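Local coordinates for protein 16 kDa beta-galactoside-binding lectin (Gallus gallus, PDB 1QMJ) that binds beta-galactosides, including lactose, as a homodimeric galectin, and may be involved in the regulation of differentiation, at residues L42-R47 with V102-P107; H51-T56 with E70-D75. One frame throughout, in Å; residues are numbered along the deposited sequence.

Contact 1 (L42-R47 with V102-P107)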
loop_
_atom_site.group_PDB
_atom_site.type_symbol
_atom_site.label_atom_id
_atom_site.label_comp_id
_atom_site.label_asym_id
_atom_site.label_seq_id
_atom_site.Cartn_x
_atom_site.Cartn_y
_atom_site.Cartn_z
ATOM N N LEU A 42 16.825 -0.732 4.289
ATOM C CA LEU A 42 17.370 -0.664 2.935
ATOM C C LEU A 42 16.775 0.477 2.102
ATOM O O LEU A 42 15.548 0.675 2.061
ATOM C CB LEU A 42 17.084 -1.960 2.198
ATOM C CG LEU A 42 17.342 -1.848 0.702
ATOM C CD1 LEU A 42 18.822 -1.654 0.367
ATOM C CD2 LEU A 42 16.895 -3.087 -0.069
ATOM N N HIS A 43 17.704 1.170 1.467
ATOM C CA HIS A 43 17.420 2.295 0.576
ATOM C C HIS A 43 17.897 1.939 -0.838
ATOM O O HIS A 43 19.014 2.296 -1.242
ATOM C CB HIS A 43 18.155 3.555 1.056
ATOM C CG HIS A 43 17.955 4.758 0.125
ATOM N ND1 HIS A 43 19.022 5.377 -0.521
ATOM C CD2 HIS A 43 16.838 5.437 -0.258
ATOM C CE1 HIS A 43 18.544 6.373 -1.247
ATOM N NE2 HIS A 43 17.243 6.421 -1.101
ATOM N N PHE A 44 17.022 1.231 -1.538
ATOM C CA PHE A 44 17.260 0.789 -2.928
ATOM C C PHE A 44 17.026 1.982 -3.841
ATOM O O PHE A 44 15.886 2.429 -4.032
ATOM C CB PHE A 44 16.298 -0.336 -3.273
ATOM C CG PHE A 44 16.632 -1.008 -4.595
ATOM C CD1 PHE A 44 17.756 -1.832 -4.690
ATOM C CD2 PHE A 44 15.813 -0.796 -5.706
ATOM C CE1 PHE A 44 18.064 -2.449 -5.905
ATOM C CE2 PHE A 44 16.120 -1.413 -6.922
ATOM C CZ PHE A 44 17.246 -2.240 -7.023
ATOM N N ASN A 45 18.106 2.480 -4.403
ATOM C CA ASN A 45 18.027 3.682 -5.224
ATOM C C ASN A 45 18.673 3.574 -6.620
ATOM O O ASN A 45 19.790 4.066 -6.847
ATOM C CB ASN A 45 18.738 4.804 -4.483
ATOM C CG ASN A 45 18.639 6.141 -5.184
ATOM O OD1 ASN A 45 19.474 7.009 -4.953
ATOM N ND2 ASN A 45 17.656 6.361 -6.034
ATOM N N PRO A 46 18.045 2.927 -7.622
ATOM C CA PRO A 46 18.602 2.909 -8.976
ATOM C C PRO A 46 18.658 4.353 -9.519
ATOM O O PRO A 46 17.608 5.079 -9.486
ATOM C CB PRO A 46 17.628 2.051 -9.755
ATOM C CG PRO A 46 16.520 1.613 -8.797
ATOM C CD PRO A 46 16.791 2.189 -7.440
ATOM N N ARG A 47 19.840 4.745 -10.003
ATOM C CA ARG A 47 20.079 6.111 -10.550
ATOM C C ARG A 47 20.490 6.086 -12.018
ATOM O O ARG A 47 21.529 5.524 -12.383
ATOM C CB ARG A 47 21.215 6.800 -9.811
ATOM C CG ARG A 47 21.028 6.819 -8.313
ATOM C CD ARG A 47 22.079 7.660 -7.615
ATOM N NE ARG A 47 21.982 7.584 -6.166
ATOM C CZ ARG A 47 22.588 8.428 -5.343
ATOM N NH1 ARG A 47 23.345 9.425 -5.820
ATOM N NH2 ARG A 47 22.497 8.357 -4.011
ATOM N N VAL A 102 18.397 -9.656 -12.275
ATOM C CA VAL A 102 19.393 -9.718 -11.217
ATOM C C VAL A 102 18.811 -9.736 -9.808
ATOM O O VAL A 102 17.708 -9.243 -9.564
ATOM C CB VAL A 102 20.333 -8.482 -11.300
ATOM C CG1 VAL A 102 21.527 -8.657 -10.392
ATOM C CG2 VAL A 102 20.776 -8.237 -12.723
ATOM N N GLU A 103 19.562 -10.326 -8.890
ATOM C CA GLU A 103 19.186 -10.351 -7.494
ATOM C C GLU A 103 20.259 -9.527 -6.791
ATOM O O GLU A 103 21.459 -9.761 -6.979
ATOM C CB GLU A 103 19.181 -11.766 -6.933
ATOM C CG GLU A 103 19.022 -11.807 -5.420
ATOM C CD GLU A 103 19.050 -13.211 -4.860
ATOM O OE1 GLU A 103 20.160 -13.763 -4.674
ATOM O OE2 GLU A 103 17.958 -13.763 -4.603
ATOM N N PHE A 104 19.827 -8.515 -6.050
ATOM C CA PHE A 104 20.720 -7.649 -5.310
ATOM C C PHE A 104 20.659 -8.080 -3.862
ATOM O O PHE A 104 19.615 -8.508 -3.386
ATOM C CB PHE A 104 20.282 -6.192 -5.450
ATOM C CG PHE A 104 20.403 -5.652 -6.854
ATOM C CD1 PHE A 104 21.652 -5.309 -7.379
ATOM C CD2 PHE A 104 19.272 -5.476 -7.649
ATOM C CE1 PHE A 104 21.769 -4.794 -8.674
ATOM C CE2 PHE A 104 19.379 -4.960 -8.948
ATOM C CZ PHE A 104 20.631 -4.619 -9.460
ATOM N N GLU A 105 21.790 -8.024 -3.179
ATOM C CA GLU A 105 21.842 -8.409 -1.782
ATOM C C GLU A 105 22.467 -7.264 -1.010
ATOM O O GLU A 105 23.299 -6.541 -1.544
ATOM C CB GLU A 105 22.661 -9.688 -1.624
ATOM C CG GLU A 105 22.047 -10.876 -2.347
ATOM C CD GLU A 105 22.960 -12.084 -2.386
ATOM O OE1 GLU A 105 23.177 -12.700 -1.321
ATOM O OE2 GLU A 105 23.453 -12.422 -3.486
ATOM N N PHE A 106 22.046 -7.085 0.236
ATOM C CA PHE A 106 22.562 -6.014 1.078
ATOM C C PHE A 106 22.474 -6.526 2.509
ATOM O O PHE A 106 21.442 -7.048 2.918
ATOM C CB PHE A 106 21.700 -4.753 0.892
ATOM C CG PHE A 106 22.257 -3.520 1.554
ATOM C CD1 PHE A 106 23.392 -2.894 1.051
ATOM C CD2 PHE A 106 21.632 -2.969 2.672
ATOM C CE1 PHE A 106 23.896 -1.738 1.651
ATOM C CE2 PHE A 106 22.129 -1.813 3.279
ATOM C CZ PHE A 106 23.261 -1.198 2.767
ATOM N N PRO A 107 23.559 -6.402 3.287
ATOM C CA PRO A 107 23.538 -6.881 4.673
ATOM C C PRO A 107 22.546 -6.164 5.579
ATOM O O PRO A 107 22.383 -4.942 5.503
ATOM C CB PRO A 107 24.977 -6.662 5.131
ATOM C CG PRO A 107 25.413 -5.492 4.322
ATOM C CD PRO A 107 24.864 -5.809 2.958
#
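Leu-42 with Phe-106 and Phe-44 with Phe-104 join the two segments through carbon alone: no hydrogen bond crosses, and the side-chain polar bond within them, Arg-47 NE to Asn-45 OD1 at 2.8 Å, is weak and lies beyond the apolar patch. One of the two meetings is between phenylalanine rings. Their side chains cross at about a right angle, with centroids 5.5 Å apart and planes inclined by 55°, an oblique pair, neither stacked nor edge-to-face. Phe-44 CE1 comes to 3.7 Å from Phe-104 CD2, while Phe-44 CZ lies 4.0 Å from Phe-104 CE2, so the CD2-CE2 bond of Phe-104 lies at the edge of the Phe-44 ring. Val-102 CG1 covers a face of Phe-104 near its rim. Beside this pair, the tip of one branch of Leu-42, CD1, reaches Phe-106 CD2 at 3.9 Å. Phe-106 CG lies anti to the backbone N (chi1 -171°), which carries the ring across toward Leu-42. All four residues are buried. Val-97 of strand 94-98 packs on Leu-42, Phe-44 and Phe-104, and Cys-59 of strand 56-63 on Phe-44 and Phe-106. The contact is thus part of the interior of the galectin beta sandwich, where strand 39-47, bonded between strands 29-33 and 56-63 of one sheet, faces the outer strand 103-107 of the other.

Contact 2 (H51-T56 with E70-D75); sequences HGDVNT and EDRKAD
The Trp-Gly-x-Glu-x-Arg signature of galectins, within the predicted beta-galactoside site, supplies one side of this contact: its Arg-72 reaches Asp-53, on the short strand just before the chain turns its corner at Asn-55. The guanidinium comes end-on, NH1 and NH2 both bonding to the same oxygen. Asp-53 OD1 lies 2.7 Å from Arg-72 NH2 and equally far from Arg-72 NH1, close to the guanidinium plane, and the N-H...O angles are only moderately straight at 143° and 142°. The carboxylate is turned by 53° against the guanidinium; NH2 meets OD1 on its syn side, and NH1 comes from above the carboxylate plane. The remaining guanidinium nitrogen, Arg-72 NE, bonds to Glu-70 OE1 at 3.1 Å, with the oxygen tilted from the plane. A bend at chi2 turns the arginine chain between these two acids.

Thr-56 adds van der Waals packing. Its CG2, anti to the backbone N, packs 4.0 Å from Lys-73 O and 4.1 Å from Arg-72 CG, while Thr-56 OG1 turns back to Val-54 O at 3.0 Å. Asn-55 and Thr-56 together face Arg-47 in a G1 beta bulge. Lys-73 leads the other way, its NZ bonding to Glu-105 O and, weakly, to Asp-71 OD2.

Arg-47 makes a salt bridge to Asp-53 OD2, so two arginines hold this buried carboxylate, although OD2 also lies near Arg-72 NH2. Asp-53 OD2 and Glu-70 OE1 stand 5.6 Å apart; the positive charge of Arg-72 probably offsets their mutual repulsion, while the bonds to all three of its nitrogens restrict how the guanidinium can turn.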
loop_
_atom_site.group_PDB
_atom_site.type_symbol
_atom_site.label_atom_id
_atom_site.label_comp_id
_atom_site.label_asym_id
_atom_site.label_seq_id
_atom_site.Cartn_x
_atom_site.Cartn_y
_atom_site.Cartn_z
ATOM N N HIS A 51 22.768 12.882 -9.235
ATOM C CA HIS A 51 23.902 13.237 -8.365
ATOM C C HIS A 51 25.245 12.738 -8.922
ATOM O O HIS A 51 26.082 12.197 -8.185
ATOM C CB HIS A 51 23.707 12.617 -6.984
ATOM C CG HIS A 51 22.438 13.110 -6.294
ATOM N ND1 HIS A 51 22.016 14.432 -6.393
ATOM C CD2 HIS A 51 21.523 12.475 -5.516
ATOM C CE1 HIS A 51 20.899 14.558 -5.700
ATOM N NE2 HIS A 51 20.592 13.401 -5.170
ATOM N N GLY A 52 25.422 12.933 -10.212
ATOM C CA GLY A 52 26.664 12.554 -10.914
ATOM C C GLY A 52 26.719 11.055 -11.240
ATOM O O GLY A 52 27.599 10.591 -11.977
ATOM N N ASP A 53 25.786 10.310 -10.692
ATOM C CA ASP A 53 25.724 8.859 -10.930
ATOM C C ASP A 53 24.887 8.569 -12.168
ATOM O O ASP A 53 23.751 9.045 -12.298
ATOM C CB ASP A 53 25.093 8.144 -9.739
ATOM C CG ASP A 53 25.918 8.281 -8.464
ATOM O OD1 ASP A 53 27.142 7.875 -8.440
ATOM O OD2 ASP A 53 25.387 8.804 -7.413
ATOM N N VAL A 54 25.483 7.794 -13.044
ATOM C CA VAL A 54 24.848 7.385 -14.294
ATOM C C VAL A 54 24.678 5.867 -14.299
ATOM O O VAL A 54 25.657 5.116 -14.183
ATOM C CB VAL A 54 25.711 7.807 -15.488
ATOM C CG1 VAL A 54 25.139 7.345 -16.831
ATOM C CG2 VAL A 54 25.868 9.326 -15.606
ATOM N N ASN A 55 23.426 5.476 -14.426
ATOM C CA ASN A 55 23.012 4.064 -14.466
ATOM C C ASN A 55 23.753 3.242 -13.403
ATOM O O ASN A 55 24.551 2.348 -13.725
ATOM C CB ASN A 55 23.320 3.478 -15.841
ATOM C CG ASN A 55 22.578 4.204 -16.962
ATOM O OD1 ASN A 55 21.529 4.799 -16.716
ATOM N ND2 ASN A 55 23.060 4.193 -18.190
ATOM N N THR A 56 23.461 3.572 -12.158
ATOM C CA THR A 56 24.060 2.897 -10.997
ATOM C C THR A 56 23.038 2.717 -9.884
ATOM O O THR A 56 22.280 3.640 -9.554
ATOM C CB THR A 56 25.214 3.724 -10.419
ATOM O OG1 THR A 56 26.180 3.989 -11.420
ATOM C CG2 THR A 56 25.931 3.015 -9.265
ATOM N N GLU A 70 27.515 3.906 1.686
ATOM C CA GLU A 70 26.934 3.532 0.400
ATOM C C GLU A 70 27.568 2.257 -0.127
ATOM O O GLU A 70 28.748 1.977 0.129
ATOM C CB GLU A 70 27.165 4.627 -0.631
ATOM C CG GLU A 70 26.217 5.809 -0.472
ATOM C CD GLU A 70 26.242 6.744 -1.677
ATOM O OE1 GLU A 70 27.090 6.543 -2.628
ATOM O OE2 GLU A 70 25.416 7.730 -1.741
ATOM N N ASP A 71 26.742 1.544 -0.840
ATOM C CA ASP A 71 27.102 0.293 -1.490
ATOM C C ASP A 71 26.620 0.372 -2.927
ATOM O O ASP A 71 25.424 0.231 -3.207
ATOM C CB ASP A 71 26.440 -0.887 -0.773
ATOM C CG ASP A 71 26.817 -2.243 -1.380
ATOM O OD1 ASP A 71 27.808 -2.328 -2.202
ATOM O OD2 ASP A 71 26.144 -3.298 -1.070
ATOM N N ARG A 72 27.566 0.605 -3.801
ATOM C CA ARG A 72 27.297 0.729 -5.232
ATOM C C ARG A 72 27.404 -0.631 -5.897
ATOM O O ARG A 72 28.384 -1.358 -5.702
ATOM C CB ARG A 72 28.302 1.682 -5.857
ATOM C CG ARG A 72 27.918 3.131 -5.633
ATOM C CD ARG A 72 29.090 4.022 -5.252
ATOM N NE ARG A 72 28.666 5.403 -5.069
ATOM C CZ ARG A 72 28.305 6.197 -6.076
ATOM N NH1 ARG A 72 28.335 5.754 -7.342
ATOM N NH2 ARG A 72 27.887 7.456 -5.919
ATOM N N LYS A 73 26.378 -0.932 -6.668
ATOM C CA LYS A 73 26.280 -2.204 -7.396
ATOM C C LYS A 73 26.752 -2.017 -8.840
ATOM O O LYS A 73 26.672 -0.916 -9.404
ATOM C CB LYS A 73 24.836 -2.689 -7.386
ATOM C CG LYS A 73 24.342 -3.029 -5.976
ATOM C CD LYS A 73 25.158 -4.139 -5.308
ATOM C CE LYS A 73 24.666 -4.475 -3.898
ATOM N NZ LYS A 73 25.329 -5.656 -3.325
ATOM N N ALA A 74 27.233 -3.115 -9.391
ATOM C CA ALA A 74 27.772 -3.161 -10.760
ATOM C C ALA A 74 26.663 -3.296 -11.820
ATOM O O ALA A 74 26.712 -2.662 -12.881
ATOM C CB ALA A 74 28.713 -4.358 -10.909
ATOM N N ASP A 75 25.677 -4.119 -11.520
ATOM C CA ASP A 75 24.555 -4.376 -12.450
ATOM C C ASP A 75 23.465 -3.307 -12.336
ATOM O O ASP A 75 23.151 -2.825 -11.240
ATOM C CB ASP A 75 23.922 -5.731 -12.147
ATOM C CG ASP A 75 24.890 -6.891 -12.358
ATOM O OD1 ASP A 75 25.181 -7.277 -13.553
ATOM O OD2 ASP A 75 25.414 -7.483 -11.340
#

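Overall arrangement
From the N terminus, strand 39-47 supplies the first half of contact 1, and the chain then turns into 51-56, the first half of contact 2. Strand 56-63 runs back antiparallel, and after 66-67 the chain returns as 70-75, where contact 2 closes its loop. Crossing to the other sheet, it passes through 83-90 and 94-98 before 102-107 closes contact 1, so contact 2 is nested inside the longer loop. Contact 1 ties the two sheets together through their interior; contact 2 fastens a corner to strand 71-73 of the sheet that carries the predicted galactoside site. Their centres are about 10 Å apart, and Phe-106 packs against Asp-71 where they adjoin.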